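Local coordinates for aldehyde dehydrogenase (Burkholderia vietnamiensis, PDB 5KF0), which probably oxidises aldehydes to carboxylic acids with a nicotinamide adenine dinucleotide cofactor, and has NADPH bound in its pocket, at residues D12-Y17 and T190-L195; I265-Q270 and V419-L424; R407-D412 and D432-G437. All blocks are in the same frame, centred on the assembly; numbering follows the deposited sequence. Where two conformers were deposited one is given.

Contact 1 of 3, residues D12-Y17 and T190-L195; sequences DTYPYY and TPVGAL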
loop_
_atom_site.group_PDB
_atom_site.type_symbol
_atom_site.label_atom_id
_atom_site.label_comp_id
_atom_site.label_asym_id
_atom_site.label_seq_id
_atom_site.Cartn_x
_atom_site.Cartn_y
_atom_site.Cartn_z
ATOM N N ASP A 12 -42.888 -22.827 -7.138
ATOM C CA ASP A 12 -43.113 -24.248 -6.890
ATOM C C ASP A 12 -41.927 -25.090 -7.325
ATOM O O ASP A 12 -41.684 -26.159 -6.747
ATOM C CB ASP A 12 -44.357 -24.739 -7.630
ATOM C CG ASP A 12 -45.644 -24.283 -6.988
ATOM O OD1 ASP A 12 -45.614 -23.813 -5.832
ATOM O OD2 ASP A 12 -46.695 -24.419 -7.645
ATOM N N THR A 13 -41.200 -24.642 -8.352
ATOM C CA THR A 13 -40.003 -25.311 -8.845
ATOM C C THR A 13 -38.963 -24.262 -9.225
ATOM O O THR A 13 -39.303 -23.128 -9.576
ATOM C CB THR A 13 -40.273 -26.198 -10.072
ATOM O OG1 THR A 13 -40.615 -25.374 -11.187
ATOM C CG2 THR A 13 -41.414 -27.190 -9.819
ATOM N N TYR A 14 -37.688 -24.665 -9.173
ATOM C CA TYR A 14 -36.557 -23.854 -9.600
ATOM C C TYR A 14 -35.661 -24.664 -10.526
ATOM O O TYR A 14 -35.483 -25.873 -10.325
ATOM C CB TYR A 14 -35.712 -23.348 -8.399
ATOM C CG TYR A 14 -36.400 -22.256 -7.611
ATOM C CD1 TYR A 14 -36.104 -20.912 -7.833
ATOM C CD2 TYR A 14 -37.361 -22.565 -6.662
ATOM C CE1 TYR A 14 -36.742 -19.916 -7.120
ATOM C CE2 TYR A 14 -38.007 -21.572 -5.942
ATOM C CZ TYR A 14 -37.693 -20.250 -6.179
ATOM O OH TYR A 14 -38.344 -19.268 -5.471
ATOM N N PRO A 15 -35.075 -24.028 -11.537
ATOM C CA PRO A 15 -34.057 -24.691 -12.352
ATOM C C PRO A 15 -32.696 -24.578 -11.683
ATOM O O PRO A 15 -32.520 -23.846 -10.706
ATOM C CB PRO A 15 -34.088 -23.879 -13.646
ATOM C CG PRO A 15 -34.320 -22.456 -13.131
ATOM C CD PRO A 15 -35.217 -22.606 -11.897
ATOM N N TYR A 16 -31.723 -25.304 -12.222
ATOM C CA TYR A 16 -30.341 -24.944 -11.928
ATOM C C TYR A 16 -29.800 -24.114 -13.083
ATOM O O TYR A 16 -30.445 -23.959 -14.118
ATOM C CB TYR A 16 -29.442 -26.160 -11.624
ATOM C CG TYR A 16 -29.294 -27.266 -12.647
ATOM C CD1 TYR A 16 -28.750 -27.029 -13.911
ATOM C CD2 TYR A 16 -29.628 -28.577 -12.318
ATOM C CE1 TYR A 16 -28.586 -28.062 -14.828
ATOM C CE2 TYR A 16 -29.468 -29.605 -13.226
ATOM C CZ TYR A 16 -28.953 -29.347 -14.477
ATOM O OH TYR A 16 -28.788 -30.369 -15.387
ATOM N N TYR A 17 -28.619 -23.537 -12.882
ATOM C CA TYR A 17 -28.039 -22.633 -13.868
ATOM C C TYR A 17 -26.742 -23.225 -14.384
ATOM O O TYR A 17 -25.789 -23.415 -13.620
ATOM C CB TYR A 17 -27.842 -21.233 -13.284
ATOM C CG TYR A 17 -29.177 -20.521 -13.242
ATOM C CD1 TYR A 17 -29.570 -19.677 -14.276
ATOM C CD2 TYR A 17 -30.081 -20.765 -12.212
ATOM C CE1 TYR A 17 -30.816 -19.058 -14.265
ATOM C CE2 TYR A 17 -31.332 -20.151 -12.194
ATOM C CZ TYR A 17 -31.686 -19.300 -13.224
ATOM O OH TYR A 17 -32.926 -18.682 -13.221
ATOM N N THR A 190 -30.482 -25.729 1.540
ATOM C CA THR A 190 -30.774 -24.306 1.333
ATOM C C THR A 190 -30.260 -23.831 -0.024
ATOM O O THR A 190 -29.411 -22.934 -0.095
ATOM C CB THR A 190 -30.155 -23.452 2.447
ATOM O OG1 THR A 190 -28.724 -23.607 2.437
ATOM C CG2 THR A 190 -30.697 -23.829 3.833
ATOM N N PRO A 191 -30.782 -24.377 -1.129
ATOM C CA PRO A 191 -30.302 -23.962 -2.458
ATOM C C PRO A 191 -31.000 -22.759 -3.077
ATOM O O PRO A 191 -30.461 -22.196 -4.042
ATOM C CB PRO A 191 -30.570 -25.211 -3.311
ATOM C CG PRO A 191 -31.887 -25.713 -2.751
ATOM C CD PRO A 191 -31.800 -25.442 -1.235
ATOM N N VAL A 192 -32.164 -22.346 -2.567
ATOM C CA VAL A 192 -33.000 -21.407 -3.309
ATOM C C VAL A 192 -32.349 -20.032 -3.390
ATOM O O VAL A 192 -32.391 -19.378 -4.440
ATOM C CB VAL A 192 -34.401 -21.325 -2.684
ATOM C CG1 VAL A 192 -35.227 -20.248 -3.388
ATOM C CG2 VAL A 192 -35.086 -22.692 -2.767
ATOM N N GLY A 193 -31.775 -19.555 -2.282
ATOM C CA GLY A 193 -31.118 -18.255 -2.309
ATOM C C GLY A 193 -30.060 -18.162 -3.394
ATOM O O GLY A 193 -30.026 -17.198 -4.167
ATOM N N ALA A 194 -29.190 -19.176 -3.472
ATOM C CA ALA A 194 -28.162 -19.213 -4.514
ATOM C C ALA A 194 -28.768 -19.219 -5.915
ATOM O O ALA A 194 -28.193 -18.630 -6.844
ATOM C CB ALA A 194 -27.268 -20.441 -4.312
ATOM N N LEU A 195 -29.915 -19.879 -6.092
ATOM C CA LEU A 195 -30.553 -19.910 -7.405
ATOM C C LEU A 195 -31.227 -18.585 -7.743
ATOM O O LEU A 195 -31.384 -18.260 -8.922
ATOM C CB LEU A 195 -31.563 -21.054 -7.482
ATOM C CG LEU A 195 -30.903 -22.431 -7.367
ATOM C CD1 LEU A 195 -31.968 -23.508 -7.224
ATOM C CD2 LEU A 195 -29.992 -22.730 -8.572
#

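Contact 2 of 3, residues I265-Q270 and V419-L424; sequences IVDADQ and VFTDSL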
loop_
_atom_site.group_PDB
_atom_site.type_symbol
_atom_site.label_atom_id
_atom_site.label_comp_id
_atom_site.label_asym_id
_atom_site.label_seq_id
_atom_site.Cartn_x
_atom_site.Cartn_y
_atom_site.Cartn_z
ATOM N N ILE A 265 -14.594 -13.153 26.531
ATOM C CA ILE A 265 -14.062 -12.845 27.859
ATOM C C ILE A 265 -14.707 -11.563 28.357
ATOM O O ILE A 265 -14.771 -10.571 27.618
ATOM C CB ILE A 265 -12.533 -12.678 27.817
ATOM C CG1 ILE A 265 -11.859 -14.009 27.488
ATOM C CG2 ILE A 265 -12.020 -12.119 29.155
ATOM C CD1 ILE A 265 -10.370 -13.865 27.182
ATOM N N VAL A 266 -15.167 -11.569 29.612
ATOM C CA VAL A 266 -15.686 -10.373 30.279
ATOM C C VAL A 266 -14.692 -9.992 31.371
ATOM O O VAL A 266 -14.552 -10.705 32.374
ATOM C CB VAL A 266 -17.085 -10.600 30.864
ATOM C CG1 VAL A 266 -17.589 -9.314 31.531
ATOM C CG2 VAL A 266 -18.055 -11.085 29.768
ATOM N N ASP A 267 -14.008 -8.864 31.187
ATOM C CA ASP A 267 -12.943 -8.428 32.083
ATOM C C ASP A 267 -13.513 -7.792 33.353
ATOM O O ASP A 267 -14.706 -7.488 33.462
ATOM C CB ASP A 267 -12.028 -7.433 31.350
ATOM C CG ASP A 267 -10.612 -7.391 31.898
ATOM O OD1 ASP A 267 -9.788 -6.671 31.288
ATOM O OD2 ASP A 267 -10.306 -8.054 32.918
ATOM N N ALA A 268 -12.614 -7.568 34.315
ATOM C CA ALA A 268 -12.980 -7.080 35.639
ATOM C C ALA A 268 -13.514 -5.651 35.637
ATOM O O ALA A 268 -14.126 -5.239 36.631
ATOM C CB ALA A 268 -11.760 -7.184 36.562
ATOM N N ASP A 269 -13.308 -4.892 34.555
ATOM C CA ASP A 269 -13.654 -3.474 34.501
ATOM C C ASP A 269 -15.024 -3.210 33.875
ATOM O O ASP A 269 -15.336 -2.059 33.547
ATOM C CB ASP A 269 -12.569 -2.692 33.740
ATOM C CG ASP A 269 -12.368 -3.177 32.303
ATOM O OD1 ASP A 269 -13.078 -4.100 31.854
ATOM O OD2 ASP A 269 -11.476 -2.626 31.615
ATOM N N GLN A 270 -15.860 -4.234 33.738
ATOM C CA GLN A 270 -17.083 -4.137 32.950
ATOM C C GLN A 270 -18.349 -3.911 33.779
ATOM O O GLN A 270 -19.446 -3.949 33.213
ATOM C CB GLN A 270 -17.245 -5.401 32.098
ATOM C CG GLN A 270 -16.166 -5.529 31.023
ATOM C CD GLN A 270 -16.277 -4.415 30.012
ATOM O OE1 GLN A 270 -17.268 -4.329 29.285
ATOM N NE2 GLN A 270 -15.272 -3.536 29.975
ATOM N N VAL A 419 -13.351 -9.892 23.596
ATOM C CA VAL A 419 -12.906 -9.460 24.923
ATOM C C VAL A 419 -13.595 -8.145 25.257
ATOM O O VAL A 419 -13.321 -7.120 24.621
ATOM C CB VAL A 419 -11.382 -9.278 25.025
ATOM C CG1 VAL A 419 -11.009 -8.981 26.484
ATOM C CG2 VAL A 419 -10.634 -10.509 24.509
ATOM N N PHE A 420 -14.460 -8.162 26.267
ATOM C CA PHE A 420 -15.045 -6.936 26.807
ATOM C C PHE A 420 -14.076 -6.396 27.852
ATOM O O PHE A 420 -13.990 -6.918 28.966
ATOM C CB PHE A 420 -16.424 -7.203 27.402
ATOM C CG PHE A 420 -17.461 -7.607 26.385
ATOM C CD1 PHE A 420 -18.221 -6.646 25.721
ATOM C CD2 PHE A 420 -17.691 -8.950 26.106
ATOM C CE1 PHE A 420 -19.190 -7.013 24.788
ATOM C CE2 PHE A 420 -18.660 -9.327 25.173
ATOM C CZ PHE A 420 -19.399 -8.359 24.513
ATOM N N THR A 421 -13.335 -5.351 27.488
ATOM C CA THR A 421 -12.356 -4.721 28.370
ATOM C C THR A 421 -12.193 -3.272 27.932
ATOM O O THR A 421 -12.392 -2.945 26.757
ATOM C CB THR A 421 -10.984 -5.431 28.331
ATOM O OG1 THR A 421 -10.117 -4.856 29.320
ATOM C CG2 THR A 421 -10.315 -5.290 26.945
ATOM N N ASP A 422 -11.848 -2.405 28.884
ATOM C CA ASP A 422 -11.388 -1.061 28.564
ATOM C C ASP A 422 -9.888 -0.915 28.774
ATOM O O ASP A 422 -9.357 0.188 28.615
ATOM C CB ASP A 422 -12.140 -0.009 29.392
ATOM C CG ASP A 422 -11.926 1.426 28.865
ATOM O OD1 ASP A 422 -12.112 1.641 27.656
ATOM O OD2 ASP A 422 -11.571 2.310 29.656
ATOM N N SER A 423 -9.187 -1.999 29.104
ATOM C CA SER A 423 -7.760 -1.931 29.407
ATOM C C SER A 423 -6.944 -2.075 28.132
ATOM O O SER A 423 -7.004 -3.110 27.460
ATOM C CB SER A 423 -7.367 -3.022 30.408
ATOM O OG SER A 423 -5.960 -3.122 30.531
ATOM N N LEU A 424 -6.168 -1.037 27.808
ATOM C CA LEU A 424 -5.239 -1.136 26.689
ATOM C C LEU A 424 -4.306 -2.318 26.874
ATOM O O LEU A 424 -4.070 -3.092 25.939
ATOM C CB LEU A 424 -4.416 0.146 26.587
ATOM C CG LEU A 424 -4.944 1.350 25.834
ATOM C CD1 LEU A 424 -4.173 2.577 26.306
ATOM C CD2 LEU A 424 -4.739 1.120 24.346
#

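Contact 3 of 3, residues R407-D412 and D432-G437; sequences RVNDSD and DELEVG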
loop_
_atom_site.group_PDB
_atom_site.type_symbol
_atom_site.label_atom_id
_atom_site.label_comp_id
_atom_site.label_asym_id
_atom_site.label_seq_id
_atom_site.Cartn_x
_atom_site.Cartn_y
_atom_site.Cartn_z
ATOM N N ARG A 407 -7.412 -20.306 28.369
ATOM C CA ARG A 407 -8.583 -21.162 28.243
ATOM C C ARG A 407 -9.321 -20.918 26.929
ATOM O O ARG A 407 -9.860 -21.863 26.347
ATOM C CB ARG A 407 -9.477 -20.970 29.466
ATOM C CG ARG A 407 -8.846 -21.658 30.681
ATOM C CD ARG A 407 -9.300 -21.100 32.029
ATOM N NE ARG A 407 -10.675 -21.468 32.332
ATOM C CZ ARG A 407 -11.368 -20.979 33.358
ATOM N NH1 ARG A 407 -10.815 -20.093 34.180
ATOM N NH2 ARG A 407 -12.619 -21.368 33.555
ATOM N N VAL A 408 -9.323 -19.685 26.422
ATOM C CA VAL A 408 -9.828 -19.463 25.067
ATOM C C VAL A 408 -9.038 -20.313 24.073
ATOM O O VAL A 408 -9.605 -20.960 23.182
ATOM C CB VAL A 408 -9.762 -17.969 24.698
ATOM C CG1 VAL A 408 -10.088 -17.775 23.200
ATOM C CG2 VAL A 408 -10.715 -17.145 25.575
ATOM N N ASN A 409 -7.708 -20.311 24.207
ATOM C CA ASN A 409 -6.834 -21.065 23.312
ATOM C C ASN A 409 -6.900 -22.570 23.533
ATOM O O ASN A 409 -6.353 -23.317 22.716
ATOM C CB ASN A 409 -5.378 -20.619 23.490
ATOM C CG ASN A 409 -5.061 -19.311 22.785
ATOM O OD1 ASN A 409 -5.707 -18.941 21.810
ATOM N ND2 ASN A 409 -4.028 -18.610 23.279
ATOM N N ASP A 410 -7.521 -23.031 24.624
ATOM C CA ASP A 410 -7.603 -24.454 24.948
ATOM C C ASP A 410 -8.680 -25.099 24.076
ATOM O O ASP A 410 -9.781 -25.430 24.521
ATOM C CB ASP A 410 -7.893 -24.633 26.433
ATOM C CG ASP A 410 -8.168 -26.079 26.801
ATOM O OD1 ASP A 410 -7.498 -26.967 26.211
ATOM O OD2 ASP A 410 -9.065 -26.325 27.652
ATOM N N SER A 411 -8.333 -25.266 22.797
ATOM C CA SER A 411 -9.295 -25.639 21.772
ATOM C C SER A 411 -8.544 -26.098 20.534
ATOM O O SER A 411 -7.419 -25.653 20.283
ATOM C CB SER A 411 -10.196 -24.453 21.402
ATOM O OG SER A 411 -11.068 -24.800 20.333
ATOM N N ASP A 412 -9.194 -26.977 19.757
ATOM C CA ASP A 412 -8.738 -27.290 18.405
ATOM C C ASP A 412 -8.894 -26.110 17.460
ATOM O O ASP A 412 -8.269 -26.094 16.394
ATOM C CB ASP A 412 -9.542 -28.456 17.808
ATOM C CG ASP A 412 -9.379 -29.747 18.568
ATOM O OD1 ASP A 412 -8.359 -29.926 19.258
ATOM O OD2 ASP A 412 -10.280 -30.602 18.427
ATOM N N ASP A 432 -1.881 -10.158 21.118
ATOM C CA ASP A 432 -0.631 -10.917 21.058
ATOM C C ASP A 432 -0.859 -12.420 21.154
ATOM O O ASP A 432 -0.180 -13.201 20.478
ATOM C CB ASP A 432 0.296 -10.542 22.221
ATOM C CG ASP A 432 0.948 -9.181 22.092
ATOM O OD1 ASP A 432 0.861 -8.517 21.041
ATOM O OD2 ASP A 432 1.603 -8.792 23.088
ATOM N N GLU A 433 -1.746 -12.847 22.062
ATOM C CA GLU A 433 -1.724 -14.216 22.561
ATOM C C GLU A 433 -2.867 -15.094 22.080
ATOM O O GLU A 433 -2.725 -16.322 22.112
ATOM C CB GLU A 433 -1.735 -14.224 24.101
ATOM C CG GLU A 433 -0.527 -13.545 24.738
ATOM C CD GLU A 433 0.775 -14.200 24.325
ATOM O OE1 GLU A 433 0.843 -15.446 24.353
ATOM O OE2 GLU A 433 1.720 -13.469 23.968
ATOM N N LEU A 434 -3.990 -14.521 21.652
ATOM C CA LEU A 434 -5.121 -15.345 21.228
ATOM C C LEU A 434 -4.860 -15.874 19.824
ATOM O O LEU A 434 -4.726 -15.089 18.878
ATOM C CB LEU A 434 -6.424 -14.552 21.274
ATOM C CG LEU A 434 -6.895 -14.259 22.703
ATOM C CD1 LEU A 434 -8.194 -13.431 22.653
ATOM C CD2 LEU A 434 -7.099 -15.549 23.517
ATOM N N GLU A 435 -4.795 -17.205 19.690
ATOM C CA GLU A 435 -4.492 -17.827 18.398
ATOM C C GLU A 435 -5.795 -17.994 17.622
ATOM O O GLU A 435 -6.394 -19.073 17.535
ATOM C CB GLU A 435 -3.755 -19.150 18.571
ATOM C CG GLU A 435 -3.191 -19.620 17.230
ATOM C CD GLU A 435 -2.288 -20.835 17.313
ATOM O OE1 GLU A 435 -2.121 -21.410 18.409
ATOM O OE2 GLU A 435 -1.742 -21.211 16.252
ATOM N N VAL A 436 -6.236 -16.873 17.042
ATOM C CA VAL A 436 -7.480 -16.779 16.293
ATOM C C VAL A 436 -7.226 -15.916 15.065
ATOM O O VAL A 436 -6.242 -15.168 14.985
ATOM C CB VAL A 436 -8.630 -16.166 17.134
ATOM C CG1 VAL A 436 -8.990 -17.066 18.308
ATOM C CG2 VAL A 436 -8.218 -14.801 17.660
ATOM N N GLY A 437 -8.129 -16.026 14.099
ATOM C CA GLY A 437 -8.082 -15.116 12.965
ATOM C C GLY A 437 -8.353 -13.683 13.377
ATOM O O GLY A 437 -7.655 -12.759 12.949
HETATM O O HOH W 1 -7.203 -20.384 19.838
HETATM O O HOH W 2 -3.718 -22.427 20.742
#

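Contact 1 of 3, residues D12-Y17 and T190-L195
L195, at the start of helix 192-202, packs against the strand holding Y14, P15, Y16 and Y17. From CB the chain runs out with CG anti to the carbonyl carbon (chi1 -65°). L195 CG lies 4.0 Å from P15 O. The two methyls then part round that oxygen, and each comes close to it: L195 CD1 and L195 CD2 are both 3.5 Å from P15 O. L195 CD1 also meets Y14 CB at 3.9 Å. CD2 meets Y16 at CA and the ring of Y17, where L195 CD2 to Y17 CD2 is 4.1 Å. One turn earlier on the helix, V192 carries the second half of the contact. Its CG1 sits over one face of the Y14 ring, offset toward the rim, in a CH-pi contact. The closest ring atom is Y14 CZ, 3.7 Å from V192 CG1. The phenol is anchored by its OH, which bonds to the backbone N of K11. At the helix start E98 binds the backbone N of both V192 and G193. The strand belongs to a small N-terminal sheet, and the helix to the Rossmann-like cofactor domain. Y17 also pairs by backbone with V213 of that domain. Between these two segments the contact rests on side-chain packing and one CH-pi contact. It probably costs P15 O its hydration, as this buried oxygen has no polar partner in the model.

Contact 2 of 3, residues I265-Q270 and V419-L424
D267 OD1 is gripped by two side chains, T421 OG1 and H426 ND1. T421 OG1 donates at 2.7 Å and meets D267 OD1 on its anti lone pair. The other oxygen, OD2, takes the backbone N of A268 from above the carboxylate plane. T421 OG1 also accepts from S423 N at 3.0 Å, which makes an ST turn. D269 reaches across beside it: CG lies between its own backbone N and carbonyl carbon (chi1 59°). D269 OD2 accepts from D422 N at 2.8 Å, on the syn side but 28° out of the carboxylate plane. D269 OD1 accepts from Q270 NE2 at 2.9 Å, nearly straight at the hydrogen, but the amide comes from well above that plane. The bent Q270 chain lays CG against F420 O and brings OE1 near F420 CB; OE1 is bonded to Q273. On the strands before these loops the backbones pair directly. F420 N bonds to I265 O at 2.8 Å, and D267 N to F420 O at 3.0 Å. The D422 carboxylate bonds to S423 and T425 of the second subunit. S423 of this chain is the N-cap of helix 424-433; its OG bonds to H426 N and to D422 of the second subunit. Bridges I265-V419 and V266-F420 mark neighbouring parallel strands, ending in polar loops, in the alpha/beta catalytic domain of the aldehyde dehydrogenase fold.

Contact 3 of 3, residues R407-D412 and D432-G437
Two torsions of N409 aim its amide at the turn of E433, L434 and E435. Chi1 is -78°, which sets CG anti to the carbonyl carbon and beside the backbone N. Chi2 is -25°, and it places OD1 on the side of E435. There N409 OD1 accepts from E435 N at 2.9 Å, in a bond with an N-H...O angle of 165°. E435 N is tilted from the plane of the N409 carbonyl. The other branch, N409 ND2, donates to E433 O at 2.9 Å. E433 O lies close to the plane of the N409 amide, while ND2 stands tilted from the plane of the E433 carbonyl. One flat group thus spans a backbone acceptor and a backbone donor two residues apart. L434, between them, is the first residue to leave helical geometry after helix 424-433. L434 CA passes 3.7 Å from N409 OD1. A water lies 2.9 Å from N409 OD1 and 2.8 Å from E435 O, though it has more acceptors near it than protons to give.

Beside this polar clasp sits a small apolar one. V408 and L434 cross at about a right angle, and V408 CG1 meets L434 CD2 at 3.7 Å. Both side chains also touch A417 of strand 416-420, so the pair packs on the sheet there; V408 also touches A263 and I265. The contact joins the end of helix 401-409 to the exit from helix 424-433. D432, in the last turn of helix 424-433, forms salt bridges to R148 of the third subunit and R484 of the fourth. The donor and acceptor pattern fixes which way round the N409 amide lies. Its NH2 faces a carbonyl at the end of a helix, where partial negative charge is likely to gather, and a neutral amide answers that carbonyl without bringing in a net charge.

Contacts 2 and 3 form one continuous region, while contact 1 stands apart on the opposite side of the chain's centre. The centres of contacts 2 and 3 are about 17 Å apart. They touch through I265 CD1 and V408 CG2 at 3.7 Å, and again through V419 CG2 and L434 CD1 at 4.2 Å. Their segments alternate along the chain. The centre of contact 1 lies about 45 Å from that of contact 2 and about 39 Å from that of contact 3. In contact 1 the L195 side chain is about 12 Å from NADPH. That of Y14 is about 10 Å from the magnesium ion, held by H6 and H8 of the evident tag and by E93.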